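Local structure of uncharacterized protein (Magnetospirillum magneticum AMB-1, 5MU5) at residues 278-284 against 412-416; 390-395 against 471-476; 488-492 against 501-505; 307-312 against 336-342. The protein is probably a flagellin glycosyltransferase of the Maf family, attaching sugar to flagellin and so taking part in the formation of bacterial flagella. One frame throughout, in Å; residues are numbered along the deposited sequence.

Contact 1 (278-284 against 412-416); sequences VGSGPSI and FGVDL. With SO4 (sulfate ion), chain B.
Gly279 and Gly281 lie in the glycine-rich loop that leaves strand 275-278 of the large mixed sheet, whose strands here run parallel, and both are held by the backbone that leaves the neighbouring strand 408-412. The strand pairing of Val278 with Phe412 runs out here in an almost straight bond from Gly279 N to Phe412 O (2.8 Å, 165°), lying in the plane of that carbonyl. Two residues on, Gly281 N bonds to the next carbonyl, Gly413 O, at 2.7 Å, its donor tilted out of the carbonyl plane. With no side chain on Gly281 or Gly413, their CA atoms come within 4.1 Å of each other.

Beyond the glycines a carboxylate takes over. Asp415 presents both oxygens to Ser283: OD2 takes Ser283 N on its syn lone pair at 3.0 Å, and OD1 takes the hydroxyl Ser283 OG at 2.6 Å. That hydroxyl sits between its own backbone N and carbonyl carbon (chi1 76°), which turns it to the carboxylate. It also accepts from Asp494 N and from a water that in turn receives Gly413 N, so the loops are joined by a solvent bridge as well. On the apolar side, Ile284 CD1 meets Phe412 CB at 3.6 Å, the two side chains crossing nearly at right angles.

Ser280 points away from 412-416, and its OG bonds a sulfate ion (3.2 Å to O1) shared with Thr305. Around this junction, strand 299-303 pairs with Val278, helix 284-294 packs on Phe412, and helix 467-482 receives Val414 and Leu416.

Contact 2 (390-395 against 471-476); sequences GPTVTN and WTRDAL
The backbones approach most closely at two places, Pro391 beside Thr472 (CA atoms 5.9 Å apart) and Asn395 beside Leu476 (5.8 Å). This is helix-helix packing, with the first turn of helix 393-404, entered through a cis peptide bond before Pro391 and with Thr392 at the N-cap, set against helix 467-482.

Asn395 carries the polar part. Its amide stands across the gap: ND2 donates to Thr472 O (3.1 Å, 161°), which lies in the amide plane and is met on a lone pair, although that oxygen already accepts Leu476 N within its own helix. The other end of the amide turns back, OD1 taking Thr392 N at 2.9 Å, so bonds at both ends fix its rotation. Thr392 OG1 lies between Asn395 OD1 (3.0 Å) and Thr472 OG1 (3.1 Å), either of which could take its proton, while Thr472 OG1 itself bonds to Ile468 O.

Apolar groups close the interface on both sides of the amide. Pro391 lays its ring obliquely against Thr472 and reaches Trp471 CB with its CG. Beyond Asn395, Thr394 CG2 touches Leu476 CD1 at 3.9 Å.

Contact 3 (488-492 against 501-505); sequences NAFNC and TRPLS
Asn491 O is gripped twice, by Leu504 N across the contact (3.0 Å) and by Asn458 ND2 from outside it. Leu504 N comes from above the carbonyl plane, 38° out of it. The bond closes a short stretch of parallel pairing between strands 488-491 and 502-503, in which Phe490 faces Arg502 and Asn491 faces Pro503. Arg502 uses both of its backbone polar groups: its N donates to Ala489 O at 2.8 Å, in the plane of that carbonyl, and its O receives Asn491 N at 2.9 Å in a nearly straight bond (166°).

On the face bearing Phe490, the side chains of Phe490 and Arg502 run side by side and point the same way. The arginine bends at its third torsion, which brings NH2 to 3.7 Å from Phe490 CE2, with the guanidinium turned 75° from the ring plane. Leu504 comes obliquely from the other end, its CD2 4.0 Å from Phe490 CB, and Tyr410 of the next strand stacks on the same ring. On the face bearing Asn491, a water accepts from Asn491 ND2 (2.9 Å) and donates to Thr501 OG1 (2.6 Å). Outside the segments, Asn491 OD1 takes Ser493 N and Thr501 OG1 bonds to Ile498 O.

This is the border of the large mixed sheet. The pairing rests on backbone bonds from Arg502 and Leu504, whereas Pro503, whose nitrogen turns outward, has no N-H to offer a further strand, consistent with 502-503 being outermost within the chain.

Contact 4 (307-312 against 336-342); sequences SRVLLA and VHEEFGF
Arg308 and Glu339 meet nearly at a right angle, in a salt bridge whose two partners are used very differently. Arg308 NH1 donates to Glu339 OE1 (2.9 Å, 157°) within the guanidinium plane, yet the carboxylate oxygen is approached from above its own plane, 52° out of it. One face of the same guanidinium lies against Val336, whose CG2 is 3.7 Å from Arg308 NH2. The arginine gets there by leaving its helix extended and then folding over at the third torsion.

Phe340 is sandwiched. The aliphatic part of Glu339 crosses one face, with CG 3.6 Å above the ring plane and over its centre, while the backbone of Leu311 and Ala312 lies toward the rim of the opposite face. Ala312 CB closes on Phe340 CZ at 3.6 Å, and Arg308 NH1 stands at the ring edge.

The axes of 307-312 and 336-340, the latter the end of helix 327-340, run nearly parallel, 7° apart and 10.5 Å at closest approach. These are the helices of two successive beta-alpha-beta crossovers between parallel neighbouring strands of the large sheet: the first joins strand 299-303 to 319-322, the second joins 319-322 to 346-350.

Leu311 points toward 336-342. Its CB rests on Phe340 CB, its CD1 touches Val336 CG1 at 3.8 Å, and the same methyl sits over the face of Phe342, 4.3 Å from the ring centroid, as a CH-pi contact. Gly341, leaving the helix with positive phi, brings its O to 3.5 Å from Leu311 CD1. Ser307 CB approaches the Phe342 ring obliquely, meeting CE1.

Overall arrangement
All four contacts belong to the alpha/beta domain built on the large mixed sheet. Contact 1 lies at the loops after the adjacent strands 275-278 and 408-412, and the other three each adjoin it. Contacts 2 and 3 have centres 13 Å from it and contact 4 16 Å, and each touches it: Val414 packs on Thr394 and Leu476, Phe412 on Cys492, and Val278 on Leu310. Along the chain, contact 4 is nested within the loop closed by contact 1, contact 2 interleaves with contact 1, and contact 3 follows both. Contacts 3 and 4, centres 26 Å apart, do not touch. Contacts 1 and 2 thus bring sequence-distant segments together near a sulfate, probably from the crystallisation liquor, that may mark a pocket.

Contact 1 (278-284 against 412-416)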
loop_
_atom_site.group_PDB
_atom_site.type_symbol
_atom_site.label_atom_id
_atom_site.label_comp_id
_atom_site.label_asym_id
_atom_site.label_seq_id
_atom_site.Cartn_x
_atom_site.Cartn_y
_atom_site.Cartn_z
ATOM N N VAL A 278 -26.224 -4.342 -3.787
ATOM C CA VAL A 278 -26.359 -5.674 -4.313
ATOM C C VAL A 278 -25.073 -6.118 -4.965
ATOM O O VAL A 278 -24.643 -5.530 -5.939
ATOM C CB VAL A 278 -27.478 -5.748 -5.375
ATOM C CG1 VAL A 278 -27.720 -7.180 -5.782
ATOM C CG2 VAL A 278 -28.770 -5.155 -4.834
ATOM N N GLY A 279 -24.477 -7.174 -4.415
ATOM C CA GLY A 279 -23.295 -7.797 -4.998
ATOM C C GLY A 279 -23.653 -9.016 -5.824
ATOM O O GLY A 279 -24.837 -9.361 -6.002
ATOM N N SER A 280 -22.619 -9.704 -6.290
ATOM C CA SER A 280 -22.791 -10.860 -7.163
ATOM C C SER A 280 -22.810 -12.233 -6.471
ATOM O O SER A 280 -22.760 -13.250 -7.129
ATOM C CB SER A 280 -21.726 -10.821 -8.278
ATOM O OG SER A 280 -20.412 -10.838 -7.752
ATOM N N GLY A 281 -22.928 -12.268 -5.158
ATOM C CA GLY A 281 -23.011 -13.542 -4.444
ATOM C C GLY A 281 -24.298 -14.303 -4.749
ATOM O O GLY A 281 -25.360 -13.698 -4.793
ATOM N N PRO A 282 -24.221 -15.638 -4.927
ATOM C CA PRO A 282 -25.416 -16.439 -5.267
ATOM C C PRO A 282 -26.529 -16.551 -4.213
ATOM O O PRO A 282 -27.656 -16.974 -4.550
ATOM C CB PRO A 282 -24.841 -17.821 -5.584
ATOM C CG PRO A 282 -23.527 -17.879 -4.891
ATOM C CD PRO A 282 -23.005 -16.467 -4.844
ATOM N N SER A 283 -26.278 -16.161 -2.965
ATOM C CA SER A 283 -27.368 -16.183 -1.983
ATOM C C SER A 283 -28.515 -15.220 -2.348
ATOM O O SER A 283 -29.596 -15.310 -1.780
ATOM C CB SER A 283 -26.870 -15.919 -0.566
ATOM O OG SER A 283 -26.578 -14.557 -0.358
ATOM N N ILE A 284 -28.280 -14.328 -3.309
ATOM C CA ILE A 284 -29.292 -13.373 -3.790
ATOM C C ILE A 284 -30.628 -14.043 -4.175
ATOM O O ILE A 284 -31.687 -13.458 -3.962
ATOM C CB ILE A 284 -28.739 -12.554 -4.999
ATOM C CG1 ILE A 284 -29.619 -11.355 -5.352
ATOM C CG2 ILE A 284 -28.573 -13.421 -6.227
ATOM C CD1 ILE A 284 -29.433 -10.202 -4.419
ATOM N N PHE A 412 -27.245 -7.219 -0.046
ATOM C CA PHE A 412 -27.735 -8.425 -0.669
ATOM C C PHE A 412 -26.645 -8.924 -1.612
ATOM O O PHE A 412 -25.950 -8.125 -2.255
ATOM C CB PHE A 412 -29.004 -8.136 -1.465
ATOM C CG PHE A 412 -30.144 -7.634 -0.635
ATOM C CD1 PHE A 412 -30.304 -6.282 -0.418
ATOM C CD2 PHE A 412 -31.076 -8.509 -0.122
ATOM C CE1 PHE A 412 -31.379 -5.808 0.320
ATOM C CE2 PHE A 412 -32.138 -8.055 0.628
ATOM C CZ PHE A 412 -32.297 -6.704 0.846
ATOM N N GLY A 413 -26.481 -10.237 -1.672
ATOM C CA GLY A 413 -25.500 -10.850 -2.554
ATOM C C GLY A 413 -24.069 -10.460 -2.254
ATOM O O GLY A 413 -23.231 -10.478 -3.153
ATOM N N VAL A 414 -23.813 -10.031 -1.021
ATOM C CA VAL A 414 -22.475 -9.679 -0.555
ATOM C C VAL A 414 -22.076 -10.850 0.337
ATOM O O VAL A 414 -22.045 -10.731 1.558
ATOM C CB VAL A 414 -22.458 -8.386 0.254
ATOM C CG1 VAL A 414 -21.023 -8.000 0.611
ATOM C CG2 VAL A 414 -23.074 -7.272 -0.547
ATOM N N ASP A 415 -21.820 -11.988 -0.307
ATOM C CA ASP A 415 -21.539 -13.244 0.372
ATOM C C ASP A 415 -20.080 -13.298 0.825
ATOM O O ASP A 415 -19.802 -13.555 1.989
ATOM C CB ASP A 415 -21.821 -14.430 -0.560
ATOM C CG ASP A 415 -23.298 -14.591 -0.900
ATOM O OD1 ASP A 415 -24.115 -13.737 -0.502
ATOM O OD2 ASP A 415 -23.639 -15.580 -1.590
ATOM N N LEU A 416 -19.161 -13.083 -0.108
ATOM C CA LEU A 416 -17.730 -13.053 0.190
ATOM C C LEU A 416 -17.295 -14.384 0.811
ATOM O O LEU A 416 -16.488 -14.415 1.755
ATOM C CB LEU A 416 -17.408 -11.888 1.147
ATOM C CG LEU A 416 -17.970 -10.525 0.724
ATOM C CD1 LEU A 416 -17.627 -9.463 1.735
ATOM C CD2 LEU A 416 -17.454 -10.153 -0.654
HETATM S S SO4 B . -18.180 -8.270 -9.838
HETATM O O1 SO4 B . -19.137 -8.071 -8.720
HETATM O O2 SO4 B . -18.218 -9.724 -10.193
HETATM O O3 SO4 B . -16.800 -7.873 -9.400
HETATM O O4 SO4 B . -18.589 -7.375 -10.966
HETATM O O HOH W 1 -28.121 -12.142 -0.548
#

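Contact 2 (390-395 against 471-476)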
loop_
_atom_site.group_PDB
_atom_site.type_symbol
_atom_site.label_atom_id
_atom_site.label_comp_id
_atom_site.label_asym_id
_atom_site.label_seq_id
_atom_site.Cartn_x
_atom_site.Cartn_y
_atom_site.Cartn_z
ATOM N N GLY A 390 -12.115 0.403 -2.906
ATOM C CA GLY A 390 -11.634 -0.940 -3.281
ATOM C C GLY A 390 -11.578 -1.841 -2.058
ATOM O O GLY A 390 -11.859 -1.376 -0.941
ATOM N N PRO A 391 -11.124 -3.092 -2.228
ATOM C CA PRO A 391 -10.558 -3.665 -3.443
ATOM C C PRO A 391 -11.550 -4.114 -4.517
ATOM O O PRO A 391 -11.149 -4.287 -5.662
ATOM C CB PRO A 391 -9.772 -4.882 -2.922
ATOM C CG PRO A 391 -10.464 -5.273 -1.658
ATOM C CD PRO A 391 -10.898 -3.976 -1.058
ATOM N N THR A 392 -12.810 -4.318 -4.171
ATOM C CA THR A 392 -13.809 -4.735 -5.164
ATOM C C THR A 392 -15.008 -3.745 -5.259
ATOM O O THR A 392 -15.167 -2.803 -4.442
ATOM C CB THR A 392 -14.301 -6.144 -4.853
ATOM O OG1 THR A 392 -14.915 -6.144 -3.561
ATOM C CG2 THR A 392 -13.114 -7.102 -4.831
ATOM N N VAL A 393 -15.852 -3.993 -6.258
ATOM C CA VAL A 393 -16.918 -3.070 -6.641
ATOM C C VAL A 393 -18.016 -2.961 -5.577
ATOM O O VAL A 393 -18.719 -1.951 -5.493
ATOM C CB VAL A 393 -17.474 -3.421 -8.045
ATOM C CG1 VAL A 393 -18.146 -4.796 -8.056
ATOM C CG2 VAL A 393 -18.416 -2.328 -8.554
ATOM N N THR A 394 -18.119 -3.979 -4.740
ATOM C CA THR A 394 -19.024 -3.951 -3.594
ATOM C C THR A 394 -18.602 -2.903 -2.568
ATOM O O THR A 394 -19.459 -2.305 -1.901
ATOM C CB THR A 394 -19.097 -5.343 -2.937
ATOM O OG1 THR A 394 -19.844 -6.208 -3.810
ATOM C CG2 THR A 394 -19.814 -5.280 -1.663
ATOM N N ASN A 395 -17.286 -2.703 -2.440
ATOM C CA ASN A 395 -16.731 -1.650 -1.590
ATOM C C ASN A 395 -17.086 -0.305 -2.182
ATOM O O ASN A 395 -17.422 0.620 -1.455
ATOM C CB ASN A 395 -15.198 -1.743 -1.510
ATOM C CG ASN A 395 -14.732 -3.058 -0.928
ATOM O OD1 ASN A 395 -14.170 -3.938 -1.631
ATOM N ND2 ASN A 395 -15.016 -3.235 0.351
ATOM N N TRP A 471 -10.339 -9.136 2.525
ATOM C CA TRP A 471 -9.963 -7.721 2.359
ATOM C C TRP A 471 -11.198 -6.918 2.023
ATOM O O TRP A 471 -11.410 -5.843 2.554
ATOM C CB TRP A 471 -8.941 -7.502 1.242
ATOM C CG TRP A 471 -7.631 -8.233 1.413
ATOM C CD1 TRP A 471 -7.074 -8.675 2.578
ATOM C CD2 TRP A 471 -6.684 -8.536 0.377
ATOM N NE1 TRP A 471 -5.877 -9.277 2.324
ATOM C CE2 TRP A 471 -5.601 -9.195 0.985
ATOM C CE3 TRP A 471 -6.653 -8.311 -1.005
ATOM C CZ2 TRP A 471 -4.491 -9.651 0.259
ATOM C CZ3 TRP A 471 -5.546 -8.772 -1.738
ATOM C CH2 TRP A 471 -4.485 -9.440 -1.098
ATOM N N THR A 472 -12.029 -7.470 1.148
ATOM C CA THR A 472 -13.265 -6.830 0.786
ATOM C C THR A 472 -14.123 -6.695 2.014
ATOM O O THR A 472 -14.649 -5.620 2.274
ATOM C CB THR A 472 -13.997 -7.628 -0.296
ATOM O OG1 THR A 472 -13.216 -7.617 -1.489
ATOM C CG2 THR A 472 -15.373 -7.012 -0.594
ATOM N N ARG A 473 -14.268 -7.785 2.773
ATOM C CA ARG A 473 -15.028 -7.759 4.025
ATOM C C ARG A 473 -14.505 -6.736 5.013
ATOM O O ARG A 473 -15.286 -6.021 5.659
ATOM C CB ARG A 473 -14.985 -9.126 4.681
ATOM C CG ARG A 473 -15.685 -9.208 6.028
ATOM C CD ARG A 473 -15.210 -10.445 6.770
ATOM N NE ARG A 473 -13.845 -10.261 7.210
ATOM C CZ ARG A 473 -13.100 -11.199 7.781
ATOM N NH1 ARG A 473 -13.599 -12.413 8.000
ATOM N NH2 ARG A 473 -11.849 -10.911 8.128
ATOM N N ASP A 474 -13.182 -6.691 5.192
ATOM C CA ASP A 474 -12.603 -5.725 6.124
ATOM C C ASP A 474 -12.826 -4.281 5.646
ATOM O O ASP A 474 -13.044 -3.387 6.468
ATOM C CB ASP A 474 -11.100 -5.998 6.374
ATOM C CG ASP A 474 -10.840 -7.319 7.166
ATOM O OD1 ASP A 474 -11.778 -8.106 7.461
ATOM O OD2 ASP A 474 -9.664 -7.579 7.494
ATOM N N ALA A 475 -12.788 -4.037 4.330
ATOM C CA ALA A 475 -12.971 -2.652 3.836
ATOM C C ALA A 475 -14.427 -2.192 4.036
ATOM O O ALA A 475 -14.684 -1.029 4.366
ATOM C CB ALA A 475 -12.523 -2.506 2.390
ATOM N N LEU A 476 -15.363 -3.124 3.907
ATOM C CA LEU A 476 -16.776 -2.840 4.130
ATOM C C LEU A 476 -17.052 -2.484 5.569
ATOM O O LEU A 476 -17.717 -1.487 5.838
ATOM C CB LEU A 476 -17.652 -4.027 3.743
ATOM C CG LEU A 476 -17.843 -4.317 2.260
ATOM C CD1 LEU A 476 -18.654 -5.588 2.076
ATOM C CD2 LEU A 476 -18.518 -3.153 1.560
#

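Contact 3 (488-492 against 501-505)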
loop_
_atom_site.group_PDB
_atom_site.type_symbol
_atom_site.label_atom_id
_atom_site.label_comp_id
_atom_site.label_asym_id
_atom_site.label_seq_id
_atom_site.Cartn_x
_atom_site.Cartn_y
_atom_site.Cartn_z
ATOM N N ASN A 488 -26.829 2.719 9.773
ATOM C CA ASN A 488 -27.489 1.533 10.254
ATOM C C ASN A 488 -27.495 0.484 9.116
ATOM O O ASN A 488 -28.310 0.546 8.201
ATOM C CB ASN A 488 -28.886 1.963 10.674
ATOM C CG ASN A 488 -29.600 0.941 11.502
ATOM O OD1 ASN A 488 -29.004 0.241 12.327
ATOM N ND2 ASN A 488 -30.910 0.858 11.302
ATOM N N ALA A 489 -26.569 -0.462 9.162
ATOM C CA ALA A 489 -26.383 -1.427 8.091
ATOM C C ALA A 489 -26.840 -2.842 8.430
ATOM O O ALA A 489 -26.491 -3.390 9.465
ATOM C CB ALA A 489 -24.927 -1.449 7.674
ATOM N N PHE A 490 -27.608 -3.430 7.520
ATOM C CA PHE A 490 -28.134 -4.770 7.676
ATOM C C PHE A 490 -27.562 -5.664 6.608
ATOM O O PHE A 490 -27.377 -5.240 5.480
ATOM C CB PHE A 490 -29.646 -4.740 7.594
ATOM C CG PHE A 490 -30.270 -3.872 8.639
ATOM C CD1 PHE A 490 -30.523 -2.532 8.385
ATOM C CD2 PHE A 490 -30.547 -4.374 9.903
ATOM C CE1 PHE A 490 -31.080 -1.726 9.358
ATOM C CE2 PHE A 490 -31.106 -3.573 10.873
ATOM C CZ PHE A 490 -31.364 -2.251 10.606
ATOM N N ASN A 491 -27.214 -6.889 6.974
ATOM C CA ASN A 491 -26.686 -7.822 6.001
ATOM C C ASN A 491 -27.706 -8.921 5.858
ATOM O O ASN A 491 -27.950 -9.642 6.819
ATOM C CB ASN A 491 -25.345 -8.389 6.450
ATOM C CG ASN A 491 -24.685 -9.250 5.383
ATOM O OD1 ASN A 491 -25.184 -9.377 4.248
ATOM N ND2 ASN A 491 -23.551 -9.845 5.736
ATOM N N CYS A 492 -28.318 -9.008 4.675
ATOM C CA CYS A 492 -29.273 -10.061 4.351
ATOM C C CYS A 492 -28.634 -11.222 3.585
ATOM O O CYS A 492 -29.305 -12.228 3.288
ATOM C CB CYS A 492 -30.451 -9.493 3.534
ATOM S SG CYS A 492 -31.352 -8.120 4.327
ATOM N N THR A 501 -22.406 -4.413 10.891
ATOM C CA THR A 501 -23.658 -4.742 10.208
ATOM C C THR A 501 -24.443 -5.640 11.120
ATOM O O THR A 501 -23.853 -6.311 11.947
ATOM C CB THR A 501 -23.441 -5.535 8.884
ATOM O OG1 THR A 501 -22.916 -6.836 9.179
ATOM C CG2 THR A 501 -22.509 -4.824 7.969
ATOM N N ARG A 502 -25.763 -5.665 10.988
ATOM C CA ARG A 502 -26.576 -6.596 11.766
ATOM C C ARG A 502 -27.162 -7.625 10.814
ATOM O O ARG A 502 -27.693 -7.281 9.785
ATOM C CB ARG A 502 -27.696 -5.890 12.533
ATOM C CG ARG A 502 -27.372 -5.561 13.983
ATOM C CD ARG A 502 -28.635 -5.423 14.841
ATOM N NE ARG A 502 -29.503 -4.339 14.376
ATOM C CZ ARG A 502 -29.307 -3.038 14.615
ATOM N NH1 ARG A 502 -28.257 -2.631 15.324
ATOM N NH2 ARG A 502 -30.159 -2.131 14.134
ATOM N N PRO A 503 -27.043 -8.903 11.142
ATOM C CA PRO A 503 -27.681 -9.915 10.314
ATOM C C PRO A 503 -29.175 -9.672 10.252
ATOM O O PRO A 503 -29.761 -9.289 11.239
ATOM C CB PRO A 503 -27.417 -11.210 11.092
ATOM C CG PRO A 503 -26.166 -10.932 11.853
ATOM C CD PRO A 503 -26.231 -9.487 12.222
ATOM N N LEU A 504 -29.791 -9.908 9.115
ATOM C CA LEU A 504 -31.220 -9.708 8.971
ATOM C C LEU A 504 -31.688 -10.581 7.840
ATOM O O LEU A 504 -31.196 -10.467 6.737
ATOM C CB LEU A 504 -31.541 -8.254 8.616
ATOM C CG LEU A 504 -33.031 -7.943 8.417
ATOM C CD1 LEU A 504 -33.776 -7.996 9.742
ATOM C CD2 LEU A 504 -33.247 -6.582 7.795
ATOM N N SER A 505 -32.617 -11.476 8.135
ATOM C CA SER A 505 -33.280 -12.278 7.127
ATOM C C SER A 505 -34.117 -11.320 6.291
ATOM O O SER A 505 -34.790 -10.447 6.839
ATOM C CB SER A 505 -34.163 -13.309 7.813
ATOM O OG SER A 505 -35.097 -13.835 6.912
HETATM O O HOH W 2 -22.655 -9.280 8.462
#

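Contact 4 (307-312 against 336-342)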
loop_
_atom_site.group_PDB
_atom_site.type_symbol
_atom_site.label_atom_id
_atom_site.label_comp_id
_atom_site.label_asym_id
_atom_site.label_seq_id
_atom_site.Cartn_x
_atom_site.Cartn_y
_atom_site.Cartn_z
ATOM N N SER A 307 -25.819 -6.663 -11.761
ATOM C CA SER A 307 -26.843 -6.101 -12.630
ATOM C C SER A 307 -27.597 -7.172 -13.422
ATOM O O SER A 307 -28.812 -7.069 -13.626
ATOM C CB SER A 307 -26.206 -5.081 -13.582
ATOM O OG SER A 307 -25.172 -5.673 -14.366
ATOM N N ARG A 308 -26.878 -8.214 -13.821
ATOM C CA ARG A 308 -27.464 -9.311 -14.584
ATOM C C ARG A 308 -28.674 -9.931 -13.884
ATOM O O ARG A 308 -29.733 -10.062 -14.489
ATOM C CB ARG A 308 -26.402 -10.380 -14.876
ATOM C CG ARG A 308 -26.911 -11.523 -15.710
ATOM C CD ARG A 308 -25.796 -12.481 -16.130
ATOM N NE ARG A 308 -24.938 -11.966 -17.211
ATOM C CZ ARG A 308 -25.304 -11.839 -18.493
ATOM N NH1 ARG A 308 -26.540 -12.155 -18.892
ATOM N NH2 ARG A 308 -24.435 -11.372 -19.380
ATOM N N VAL A 309 -28.528 -10.284 -12.610
ATOM C CA VAL A 309 -29.607 -10.939 -11.868
ATOM C C VAL A 309 -30.753 -9.965 -11.538
ATOM O O VAL A 309 -31.927 -10.334 -11.551
ATOM C CB VAL A 309 -29.094 -11.680 -10.599
ATOM C CG1 VAL A 309 -28.513 -10.730 -9.554
ATOM C CG2 VAL A 309 -30.225 -12.517 -9.995
ATOM N N LEU A 310 -30.419 -8.716 -11.264
ATOM C CA LEU A 310 -31.443 -7.721 -11.024
ATOM C C LEU A 310 -32.261 -7.536 -12.296
ATOM O O LEU A 310 -33.495 -7.682 -12.271
ATOM C CB LEU A 310 -30.831 -6.395 -10.567
ATOM C CG LEU A 310 -30.058 -6.497 -9.259
ATOM C CD1 LEU A 310 -29.247 -5.252 -9.003
ATOM C CD2 LEU A 310 -30.995 -6.756 -8.099
ATOM N N LEU A 311 -31.584 -7.257 -13.409
ATOM C CA LEU A 311 -32.297 -6.985 -14.655
ATOM C C LEU A 311 -33.089 -8.188 -15.173
ATOM O O LEU A 311 -34.217 -8.022 -15.601
ATOM C CB LEU A 311 -31.346 -6.462 -15.732
ATOM C CG LEU A 311 -30.731 -5.098 -15.431
ATOM C CD1 LEU A 311 -29.572 -4.815 -16.380
ATOM C CD2 LEU A 311 -31.770 -3.985 -15.501
ATOM N N ALA A 312 -32.519 -9.387 -15.119
ATOM C CA ALA A 312 -33.248 -10.588 -15.542
ATOM C C ALA A 312 -34.544 -10.780 -14.742
ATOM O O ALA A 312 -35.484 -11.360 -15.240
ATOM C CB ALA A 312 -32.365 -11.824 -15.424
ATOM N N VAL A 336 -24.442 -7.419 -20.769
ATOM C CA VAL A 336 -25.658 -7.253 -19.968
ATOM C C VAL A 336 -26.569 -6.184 -20.589
ATOM O O VAL A 336 -27.774 -6.369 -20.647
ATOM C CB VAL A 336 -25.337 -6.883 -18.512
ATOM C CG1 VAL A 336 -26.618 -6.693 -17.733
ATOM C CG2 VAL A 336 -24.465 -7.949 -17.849
ATOM N N HIS A 337 -25.987 -5.072 -21.030
ATOM C CA HIS A 337 -26.718 -4.013 -21.745
ATOM C C HIS A 337 -27.404 -4.547 -23.010
ATOM O O HIS A 337 -28.579 -4.280 -23.273
ATOM C CB HIS A 337 -25.736 -2.901 -22.137
ATOM C CG HIS A 337 -26.345 -1.794 -22.938
ATOM N ND1 HIS A 337 -27.191 -0.849 -22.392
ATOM C CD2 HIS A 337 -26.191 -1.452 -24.236
ATOM C CE1 HIS A 337 -27.549 0.014 -23.323
ATOM N NE2 HIS A 337 -26.954 -0.330 -24.450
ATOM N N GLU A 338 -26.638 -5.297 -23.790
ATOM C CA GLU A 338 -27.124 -5.930 -25.000
ATOM C C GLU A 338 -28.301 -6.864 -24.703
ATOM O O GLU A 338 -29.262 -6.871 -25.433
ATOM C CB GLU A 338 -25.980 -6.716 -25.658
ATOM C CG GLU A 338 -26.383 -7.639 -26.795
ATOM C CD GLU A 338 -26.907 -6.882 -27.991
ATOM O OE1 GLU A 338 -26.262 -5.888 -28.388
ATOM O OE2 GLU A 338 -27.954 -7.285 -28.544
ATOM N N GLU A 339 -28.226 -7.643 -23.627
ATOM C CA GLU A 339 -29.276 -8.623 -23.331
ATOM C C GLU A 339 -30.520 -8.038 -22.669
ATOM O O GLU A 339 -31.611 -8.445 -22.994
ATOM C CB GLU A 339 -28.721 -9.771 -22.478
ATOM C CG GLU A 339 -29.752 -10.853 -22.173
ATOM C CD GLU A 339 -29.152 -12.114 -21.562
ATOM O OE1 GLU A 339 -27.907 -12.216 -21.443
ATOM O OE2 GLU A 339 -29.937 -13.016 -21.198
ATOM N N PHE A 340 -30.350 -7.105 -21.735
ATOM C CA PHE A 340 -31.472 -6.544 -20.968
ATOM C C PHE A 340 -31.669 -5.044 -21.070
ATOM O O PHE A 340 -32.767 -4.560 -20.801
ATOM C CB PHE A 340 -31.289 -6.841 -19.485
ATOM C CG PHE A 340 -31.116 -8.290 -19.175
ATOM C CD1 PHE A 340 -32.209 -9.158 -19.187
ATOM C CD2 PHE A 340 -29.858 -8.792 -18.856
ATOM C CE1 PHE A 340 -32.046 -10.506 -18.889
ATOM C CE2 PHE A 340 -29.689 -10.138 -18.564
ATOM C CZ PHE A 340 -30.786 -10.995 -18.580
ATOM N N GLY A 341 -30.612 -4.299 -21.402
ATOM C CA GLY A 341 -30.674 -2.836 -21.389
ATOM C C GLY A 341 -30.570 -2.356 -19.951
ATOM O O GLY A 341 -30.953 -3.064 -19.036
ATOM N N PHE A 342 -30.052 -1.152 -19.746
ATOM C CA PHE A 342 -29.873 -0.610 -18.395
ATOM C C PHE A 342 -30.912 0.416 -17.998
ATOM O O PHE A 342 -30.886 0.928 -16.878
ATOM C CB PHE A 342 -28.461 -0.032 -18.230
ATOM C CG PHE A 342 -27.451 -1.049 -17.827
ATOM C CD1 PHE A 342 -27.344 -1.430 -16.495
ATOM C CD2 PHE A 342 -26.620 -1.637 -18.761
ATOM C CE1 PHE A 342 -26.419 -2.376 -16.107
ATOM C CE2 PHE A 342 -25.688 -2.589 -18.383
ATOM C CZ PHE A 342 -25.592 -2.963 -17.060
#